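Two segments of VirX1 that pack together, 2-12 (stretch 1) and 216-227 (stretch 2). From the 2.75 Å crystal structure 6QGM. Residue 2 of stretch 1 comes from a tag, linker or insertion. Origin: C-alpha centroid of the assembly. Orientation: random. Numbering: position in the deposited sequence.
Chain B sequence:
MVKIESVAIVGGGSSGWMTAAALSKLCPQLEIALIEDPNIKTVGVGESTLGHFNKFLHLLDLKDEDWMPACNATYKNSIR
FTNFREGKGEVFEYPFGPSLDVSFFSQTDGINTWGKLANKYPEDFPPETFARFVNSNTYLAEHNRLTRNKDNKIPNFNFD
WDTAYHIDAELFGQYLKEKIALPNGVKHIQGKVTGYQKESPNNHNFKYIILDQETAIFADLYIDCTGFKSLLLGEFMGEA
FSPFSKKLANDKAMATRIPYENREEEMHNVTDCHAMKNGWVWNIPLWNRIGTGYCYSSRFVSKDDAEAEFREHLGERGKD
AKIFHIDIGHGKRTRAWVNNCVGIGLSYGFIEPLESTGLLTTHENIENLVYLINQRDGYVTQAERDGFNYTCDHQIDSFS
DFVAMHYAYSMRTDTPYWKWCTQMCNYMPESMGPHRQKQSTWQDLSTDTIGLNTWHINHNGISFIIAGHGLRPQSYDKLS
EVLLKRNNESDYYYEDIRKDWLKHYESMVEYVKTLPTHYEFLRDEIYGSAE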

# COMPACT_ATOMS: atom_id res chain seq x y z
N VAL B 2 3.74 -23.64 30.30
CA VAL B 2 3.62 -22.89 28.99
C VAL B 2 4.94 -22.20 28.58
O VAL B 2 5.39 -22.44 27.49
CB VAL B 2 2.44 -21.89 29.00
CG1 VAL B 2 2.63 -20.76 30.01
CG2 VAL B 2 2.19 -21.34 27.60
N LYS B 3 5.52 -21.37 29.44
CA LYS B 3 6.71 -20.49 29.24
C LYS B 3 7.95 -21.28 28.81
O LYS B 3 8.17 -22.31 29.42
CB LYS B 3 6.98 -19.98 30.66
CG LYS B 3 7.95 -18.84 30.90
CD LYS B 3 7.61 -18.04 32.17
CE LYS B 3 7.61 -16.54 31.93
NZ LYS B 3 6.65 -15.76 32.75
N ILE B 4 8.77 -20.75 27.90
CA ILE B 4 10.07 -21.35 27.49
C ILE B 4 11.08 -21.11 28.62
O ILE B 4 11.55 -19.94 28.74
CB ILE B 4 10.57 -20.74 26.17
CG1 ILE B 4 9.54 -20.87 25.05
CG2 ILE B 4 11.90 -21.36 25.77
CD1 ILE B 4 9.73 -19.90 23.91
N GLU B 5 11.40 -22.13 29.42
CA GLU B 5 12.42 -22.04 30.50
C GLU B 5 13.71 -22.73 30.04
O GLU B 5 14.80 -22.25 30.40
CB GLU B 5 11.90 -22.64 31.80
CG GLU B 5 10.68 -21.93 32.35
CD GLU B 5 10.28 -22.37 33.76
OE1 GLU B 5 10.31 -23.60 34.01
OE2 GLU B 5 9.93 -21.49 34.60
N SER B 6 13.59 -23.83 29.30
CA SER B 6 14.75 -24.62 28.83
C SER B 6 14.70 -24.75 27.31
O SER B 6 13.59 -24.81 26.76
CB SER B 6 14.81 -25.96 29.49
OG SER B 6 13.76 -26.78 29.03
N VAL B 7 15.87 -24.81 26.69
CA VAL B 7 16.03 -24.87 25.22
C VAL B 7 17.04 -25.99 24.89
O VAL B 7 18.08 -26.06 25.56
CB VAL B 7 16.45 -23.49 24.67
CG1 VAL B 7 16.90 -23.56 23.22
CG2 VAL B 7 15.33 -22.47 24.84
N ALA B 8 16.70 -26.84 23.92
CA ALA B 8 17.58 -27.86 23.33
C ALA B 8 17.88 -27.49 21.87
O ALA B 8 16.95 -27.55 21.04
CB ALA B 8 16.93 -29.22 23.43
N ILE B 9 19.12 -27.09 21.58
CA ILE B 9 19.59 -26.80 20.20
C ILE B 9 20.18 -28.09 19.63
O ILE B 9 21.11 -28.63 20.24
CB ILE B 9 20.60 -25.64 20.21
CG1 ILE B 9 19.99 -24.37 20.81
CG2 ILE B 9 21.13 -25.38 18.81
CD1 ILE B 9 20.99 -23.45 21.49
N VAL B 10 19.65 -28.58 18.51
CA VAL B 10 20.22 -29.76 17.80
C VAL B 10 21.04 -29.23 16.62
O VAL B 10 20.46 -28.52 15.76
CB VAL B 10 19.13 -30.74 17.34
CG1 VAL B 10 19.71 -31.98 16.67
CG2 VAL B 10 18.22 -31.13 18.51
N GLY B 11 22.34 -29.57 16.61
CA GLY B 11 23.31 -29.11 15.59
C GLY B 11 24.33 -28.17 16.21
O GLY B 11 23.95 -27.29 17.00
N GLY B 12 25.60 -28.34 15.83
CA GLY B 12 26.72 -27.57 16.41
C GLY B 12 27.63 -26.97 15.36
O GLY B 12 28.87 -27.09 15.53
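Stretch 2 (216-227) AIFADLYIDCTG

Stretch 2 lies alongside stretch 1 as a neighbouring parallel β-strand, joined to it by a ladder of backbone hydrogen bonds and anchored at its start by the carboxylate of Asp 220. Strand 221-224 runs in the same direction as strand 6-10; their axes approach to 4.7 Å and their N-to-C directions differ by 21° (signed crossing angle -21°). Before this strand, Ala 216 and Ile 217 end an earlier strand, and Phe 218, Ala 219 and Asp 220 form a loop leading into the pairing. Asp 220, with phi/psi of -76/-35°, interrupts the extended backbone, which resumes at Leu 221.

The register pairs Val 7 with Leu 221, Ala 8 with Tyr 222, Ile 9 with Ile 223 and Val 10 with Asp 224, at CA-CA distances of 5.0, 4.9, 4.6 and 5.4 Å. As is usual for parallel strands, every second residue of stretch 1 makes the bonds, Ala 8 and Val 10 each donating through N and accepting through O: Ala 8 N donates to Leu 221 O (3.0 Å), Ile 223 N to Ala 8 O (2.9 Å), Val 10 N to Ile 223 O (2.9 Å) and Cys 225 N to Val 10 O (2.7 Å). At the entrance the ladder is looser. Ser 6 O accepts from Asp 220 N at 3.2 Å and, weakly, from Leu 221 N at 3.4 Å, while Asp 220 N also donates to Ser 6 OG at 3.3 Å.

The side chain of Asp 220, chi1 near -64°, points back toward stretch 1, where its OD2 accepts from Glu 5 N at 2.8 Å and from Ser 6 N at 3.2 Å. One carboxylate oxygen thus gathers two consecutive amides just where strand 6-10 begins.

On the face of the sheet that carries Val 7, Ile 9, Leu 221 and Ile 223, Ile 223 CD1 lies 3.4 Å from Val 7 CG1 and 3.9 Å from Ile 9 CG1, so the isoleucine contacts two successive residues of that face. Beyond the paired residues, Ile 4 CG2 lies 3.9 Å from Leu 221 CB and Cys 225 SG lies 3.8 Å from Ile 9 CG2. On the other face, the small Ala 8 is closely surrounded: its CB is 3.5 Å from Ala 219 CB, 3.9 Å from Ile 217 CG2 and 3.9 Å from Tyr 222 CD2. Further along, Val 10 CG1 meets Thr 226 CG2 at 3.5 Å.

Where the strands end, Gly 11 CA comes within 3.5 Å of Cys 225 O in a CA-H...O contact. This closeness leaves no room for a side chain, since a CB on Gly 11 would clash with Cys 225 O.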

# COMPACT_ATOMS: atom_id res chain seq x y z
N ALA B 216 16.39 -39.77 26.30
CA ALA B 216 15.36 -38.74 26.04
C ALA B 216 15.85 -37.38 26.54
O ALA B 216 16.14 -37.26 27.74
CB ALA B 216 14.07 -39.13 26.71
N ILE B 217 15.93 -36.40 25.63
CA ILE B 217 16.22 -34.97 25.97
C ILE B 217 14.89 -34.22 26.08
O ILE B 217 14.16 -34.17 25.08
CB ILE B 217 17.17 -34.32 24.93
CG1 ILE B 217 18.64 -34.72 25.12
CG2 ILE B 217 17.02 -32.80 24.95
CD1 ILE B 217 18.87 -36.19 25.18
N PHE B 218 14.60 -33.68 27.26
CA PHE B 218 13.41 -32.84 27.57
C PHE B 218 13.79 -31.36 27.45
O PHE B 218 14.79 -30.95 28.01
CB PHE B 218 12.88 -33.19 28.96
CG PHE B 218 12.35 -34.59 29.11
CD1 PHE B 218 11.03 -34.89 28.80
CD2 PHE B 218 13.17 -35.64 29.53
CE1 PHE B 218 10.54 -36.18 28.92
CE2 PHE B 218 12.68 -36.93 29.65
CZ PHE B 218 11.37 -37.19 29.35
N ALA B 219 12.99 -30.59 26.72
CA ALA B 219 13.13 -29.13 26.59
C ALA B 219 11.75 -28.54 26.30
O ALA B 219 10.90 -29.28 25.77
CB ALA B 219 14.12 -28.78 25.51
N ASP B 220 11.53 -27.27 26.67
CA ASP B 220 10.27 -26.53 26.39
C ASP B 220 10.26 -26.15 24.91
O ASP B 220 9.19 -26.16 24.29
CB ASP B 220 10.12 -25.30 27.28
CG ASP B 220 9.98 -25.59 28.77
OD1 ASP B 220 9.37 -26.62 29.14
OD2 ASP B 220 10.49 -24.77 29.56
N LEU B 221 11.43 -25.83 24.36
CA LEU B 221 11.62 -25.42 22.94
C LEU B 221 12.83 -26.16 22.36
O LEU B 221 13.89 -26.16 23.00
CB LEU B 221 11.84 -23.91 22.86
CG LEU B 221 11.95 -23.38 21.43
CD1 LEU B 221 10.58 -23.41 20.75
CD2 LEU B 221 12.56 -21.98 21.42
N TYR B 222 12.65 -26.73 21.17
CA TYR B 222 13.70 -27.44 20.40
C TYR B 222 14.07 -26.56 19.20
O TYR B 222 13.17 -26.09 18.50
CB TYR B 222 13.18 -28.82 20.00
CG TYR B 222 12.90 -29.71 21.18
CD1 TYR B 222 11.70 -29.62 21.87
CD2 TYR B 222 13.84 -30.64 21.60
CE1 TYR B 222 11.44 -30.44 22.96
CE2 TYR B 222 13.59 -31.46 22.69
CZ TYR B 222 12.39 -31.37 23.36
OH TYR B 222 12.14 -32.18 24.44
N ILE B 223 15.36 -26.32 19.00
CA ILE B 223 15.86 -25.45 17.90
C ILE B 223 16.60 -26.35 16.92
O ILE B 223 17.52 -27.07 17.34
CB ILE B 223 16.73 -24.30 18.45
CG1 ILE B 223 15.96 -23.49 19.50
CG2 ILE B 223 17.22 -23.41 17.31
CD1 ILE B 223 16.71 -22.31 20.04
N ASP B 224 16.16 -26.32 15.66
CA ASP B 224 16.74 -27.17 14.59
C ASP B 224 17.87 -26.39 13.91
O ASP B 224 17.57 -25.50 13.10
CB ASP B 224 15.67 -27.60 13.59
CG ASP B 224 16.20 -28.57 12.56
OD1 ASP B 224 17.45 -28.64 12.39
OD2 ASP B 224 15.36 -29.25 11.93
N CYS B 225 19.12 -26.73 14.24
CA CYS B 225 20.34 -26.19 13.59
C CYS B 225 21.06 -27.34 12.85
O CYS B 225 22.30 -27.32 12.80
CB CYS B 225 21.24 -25.52 14.62
SG CYS B 225 20.53 -24.00 15.31
N THR B 226 20.30 -28.27 12.26
CA THR B 226 20.84 -29.50 11.61
C THR B 226 21.11 -29.23 10.12
O THR B 226 21.43 -30.22 9.42
CB THR B 226 19.90 -30.69 11.84
OG1 THR B 226 18.66 -30.50 11.16
CG2 THR B 226 19.63 -30.95 13.31
N GLY B 227 21.02 -27.98 9.65
CA GLY B 227 21.29 -27.62 8.24
C GLY B 227 20.28 -28.24 7.28
O GLY B 227 19.12 -28.42 7.70